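Local coordinates for Lin2722 protein (PDB 3DS8) that is of unknown function but has an alpha/beta-hydrolase fold and probably acts as a serine hydrolase, at residues P5-H10 against I62-E67. Residues are numbered along the deposited sequence; the frame is centred on the assembly and turned at random.
Sequences PIILIH and IKFGFE
The edge of the His10 ring meets the backbone of 65-66. Its NE2 accepts a hydrogen bond from Phe66 N at 3.0 Å, nearly straight and within 6° of the ring plane. Gly65 CA lies at the same edge, 3.6 Å from NE2. CG of His10 sits between its backbone N and carbonyl carbon (chi1 60°), and the ring reaches across to the other strand. The Phe66 ring carries Phe64 CE2 over one face, offset toward the rim, with Ile9 CG2 at the ring edge, 3.8 Å from Phe66 CE2. Trp76 stacks on Phe66 and also meets the His10 ring. Strands 6-9 and 61-66 are parallel neighbours in the central sheet of the alpha/beta-hydrolase fold. Backbone bonds Ile62 N to Ile6 O, Leu8 N to Ile62 O and Phe64 N to Leu8 O join them. Beyond the last, a water lies within hydrogen-bonding distance of Leu8 O and Phe64 O and can donate to either. On the face bearing Ile7, Ile9 and Phe64, Ile7 and Phe64 lie side by side, with Ile7 CD1 3.8 Å from Phe64 CD1. Helix 73-91 packs over both through Met84. Lys63 points to the other face and pairs with Asp20.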
ATOM      1  N   PRO A   5       5.438   5.407 -12.259  1.00 15.71           N
ATOM      2  CA  PRO A   5       5.411   6.223 -11.054  1.00 14.86           C
ATOM      3  C   PRO A   5       5.226   5.394  -9.801  1.00 14.14           C
ATOM      4  O   PRO A   5       4.750   4.250  -9.857  1.00 13.84           O
ATOM      5  CB  PRO A   5       4.219   7.166 -11.264  1.00 15.40           C
ATOM      6  CG  PRO A   5       3.338   6.425 -12.178  1.00 17.59           C
ATOM      7  CD  PRO A   5       4.218   5.570 -13.060  1.00 14.97           C
ATOM      8  N   ILE A   6       5.554   6.011  -8.689  1.00 13.91           N
ATOM      9  CA  ILE A   6       5.327   5.417  -7.379  1.00 13.02           C
ATOM     10  C   ILE A   6       4.411   6.353  -6.595  1.00 13.72           C
ATOM     11  O   ILE A   6       4.804   7.471  -6.274  1.00 14.11           O
ATOM     12  CB  ILE A   6       6.636   5.256  -6.620  1.00 13.22           C
ATOM     13  CG1 ILE A   6       7.649   4.398  -7.425  1.00 13.45           C
ATOM     14  CG2 ILE A   6       6.302   4.750  -5.160  1.00 14.65           C
ATOM     15  CD1 ILE A   6       9.081   4.536  -6.889  1.00 14.95           C
ATOM     16  N   ILE A   7       3.177   5.919  -6.345  1.00 12.76           N
ATOM     17  CA  ILE A   7       2.221   6.707  -5.557  1.00 13.45           C
ATOM     18  C   ILE A   7       2.399   6.391  -4.062  1.00 13.75           C
ATOM     19  O   ILE A   7       2.401   5.224  -3.647  1.00 14.07           O
ATOM     20  CB  ILE A   7       0.783   6.514  -6.015  1.00 14.12           C
ATOM     21  CG1 ILE A   7      -0.145   7.530  -5.358  1.00 14.04           C
ATOM     22  CG2 ILE A   7       0.201   5.178  -5.692  1.00 19.16           C
ATOM     23  CD1 ILE A   7      -1.386   7.742  -6.148  1.00 18.76           C
ATOM     24  N   LEU A   8       2.536   7.432  -3.260  1.00 11.91           N
ATOM     25  CA  LEU A   8       2.671   7.332  -1.782  1.00 12.13           C
ATOM     26  C   LEU A   8       1.391   7.841  -1.151  1.00 13.00           C
ATOM     27  O   LEU A   8       0.968   9.001  -1.353  1.00 14.63           O
ATOM     28  CB  LEU A   8       3.842   8.157  -1.260  1.00 10.97           C
ATOM     29  CG  LEU A   8       5.191   7.797  -1.896  1.00 14.09           C
ATOM     30  CD1 LEU A   8       6.299   8.746  -1.318  1.00 14.36           C
ATOM     31  CD2 LEU A   8       5.536   6.291  -1.774  1.00 14.06           C
ATOM     32  N   ILE A   9       0.781   6.987  -0.330  1.00 12.79           N
ATOM     33  CA  ILE A   9      -0.515   7.292   0.290  1.00 12.88           C
ATOM     34  C   ILE A   9      -0.432   7.173   1.814  1.00 13.45           C
ATOM     35  O   ILE A   9      -0.043   6.125   2.332  1.00 13.86           O
ATOM     36  CB  ILE A   9      -1.664   6.433  -0.243  1.00 13.28           C
ATOM     37  CG1 ILE A   9      -1.733   6.534  -1.761  1.00 14.65           C
ATOM     38  CG2 ILE A   9      -2.974   6.880   0.396  1.00 13.09           C
ATOM     39  CD1 ILE A   9      -2.907   5.823  -2.389  1.00 16.28           C
ATOM     40  N   HIS A  10      -0.824   8.250   2.480  1.00 12.84           N
ATOM     41  CA  HIS A  10      -0.834   8.367   3.932  1.00 12.37           C
ATOM     42  C   HIS A  10      -1.917   7.488   4.596  1.00 12.48           C
ATOM     43  O   HIS A  10      -2.804   6.952   3.914  1.00 13.65           O
ATOM     44  CB  HIS A  10      -1.014   9.847   4.325  1.00 11.42           C
ATOM     45  CG  HIS A  10      -2.279  10.467   3.815  1.00 12.83           C
ATOM     46  ND1 HIS A  10      -3.495  10.301   4.445  1.00 13.30           N
ATOM     47  CD2 HIS A  10      -2.526  11.204   2.705  1.00 13.44           C
ATOM     48  CE1 HIS A  10      -4.424  10.970   3.774  1.00 14.53           C
ATOM     49  NE2 HIS A  10      -3.863  11.524   2.717  1.00 13.76           N
ATOM     50  N   ILE A  62       4.568  10.259  -6.812  1.00 12.37           N
ATOM     51  CA  ILE A  62       3.318  10.996  -6.650  1.00 13.20           C
ATOM     52  C   ILE A  62       2.930  11.003  -5.170  1.00 12.85           C
ATOM     53  O   ILE A  62       2.490   9.996  -4.601  1.00 12.95           O
ATOM     54  CB  ILE A  62       2.187  10.396  -7.506  1.00 13.49           C
ATOM     55  CG1 ILE A  62       2.656  10.143  -8.954  1.00 16.25           C
ATOM     56  CG2 ILE A  62       0.883  11.277  -7.379  1.00 14.12           C
ATOM     57  CD1 ILE A  62       3.113  11.333  -9.772  1.00 20.50           C
ATOM     58  N   LYS A  63       3.161  12.132  -4.530  1.00 12.74           N
ATOM     59  CA  LYS A  63       2.806  12.302  -3.131  1.00 13.22           C
ATOM     60  C   LYS A  63       1.325  12.636  -3.084  1.00 14.09           C
ATOM     61  O   LYS A  63       0.907  13.709  -3.486  1.00 14.64           O
ATOM     62  CB  LYS A  63       3.643  13.410  -2.498  1.00 14.26           C
ATOM     63  CG  LYS A  63       5.128  13.123  -2.563  1.00 16.91           C
ATOM     64  CD  LYS A  63       5.949  14.165  -1.792  1.00 16.07           C
ATOM     65  CE  LYS A  63       7.417  13.880  -1.893  1.00 17.69           C
ATOM     66  NZ  LYS A  63       8.218  14.948  -1.218  1.00 19.10           N
ATOM     67  N   PHE A  64       0.542  11.716  -2.562  1.00 13.39           N
ATOM     68  CA  PHE A  64      -0.909  11.844  -2.660  1.00 14.31           C
ATOM     69  C   PHE A  64      -1.553  12.262  -1.340  1.00 14.83           C
ATOM     70  O   PHE A  64      -1.175  11.771  -0.277  1.00 15.95           O
ATOM     71  CB  PHE A  64      -1.516  10.533  -3.163  1.00 14.84           C
ATOM     72  CG  PHE A  64      -2.857  10.706  -3.756  1.00 15.38           C
ATOM     73  CD1 PHE A  64      -2.989  11.030  -5.094  1.00 13.84           C
ATOM     74  CD2 PHE A  64      -3.990  10.584  -2.978  1.00 16.89           C
ATOM     75  CE1 PHE A  64      -4.222  11.231  -5.659  1.00 16.97           C
ATOM     76  CE2 PHE A  64      -5.247  10.773  -3.535  1.00 16.33           C
ATOM     77  CZ  PHE A  64      -5.369  11.106  -4.880  1.00 16.32           C
ATOM     78  N   GLY A  65      -2.559  13.132  -1.404  1.00 13.56           N
ATOM     79  CA  GLY A  65      -3.254  13.530  -0.204  1.00 14.74           C
ATOM     80  C   GLY A  65      -4.755  13.499  -0.387  1.00 14.22           C
ATOM     81  O   GLY A  65      -5.253  14.025  -1.347  1.00 14.49           O
ATOM     82  N   PHE A  66      -5.463  12.921   0.570  1.00 15.40           N
ATOM     83  CA  PHE A  66      -6.921  13.050   0.662  1.00 14.87           C
ATOM     84  C   PHE A  66      -7.302  14.143   1.654  1.00 16.84           C
ATOM     85  O   PHE A  66      -6.993  14.033   2.850  1.00 14.84           O
ATOM     86  CB  PHE A  66      -7.516  11.739   1.155  1.00 15.17           C
ATOM     87  CG  PHE A  66      -7.357  10.594   0.210  1.00 15.06           C
ATOM     88  CD1 PHE A  66      -8.180  10.486  -0.886  1.00 16.56           C
ATOM     89  CD2 PHE A  66      -6.378   9.629   0.404  1.00 16.31           C
ATOM     90  CE1 PHE A  66      -8.053   9.417  -1.778  1.00 16.91           C
ATOM     91  CE2 PHE A  66      -6.206   8.597  -0.502  1.00 14.74           C
ATOM     92  CZ  PHE A  66      -7.087   8.470  -1.587  1.00 15.82           C
ATOM     93  N   GLU A  67      -8.009  15.182   1.204  1.00 17.58           N
ATOM     94  CA  GLU A  67      -8.457  16.226   2.149  1.00 18.43           C
ATOM     95  C   GLU A  67      -9.360  15.621   3.246  1.00 17.20           C
ATOM     96  O   GLU A  67      -9.316  16.038   4.415  1.00 17.20           O
ATOM     97  CB  GLU A  67      -9.256  17.321   1.451  1.00 19.45           C
ATOM     98  CG  GLU A  67      -9.672  18.414   2.451  1.00 21.32           C
ATOM     99  CD  GLU A  67      -9.823  19.830   1.874  1.00 26.06           C
ATOM    100  OE1 GLU A  67      -9.879  20.012   0.634  1.00 36.23           O
ATOM    101  OE2 GLU A  67      -9.878  20.772   2.705  1.00 36.31           O
TER
HETATM  102  O   HOH W   1       0.829  10.595   1.146  1.00 13.02           O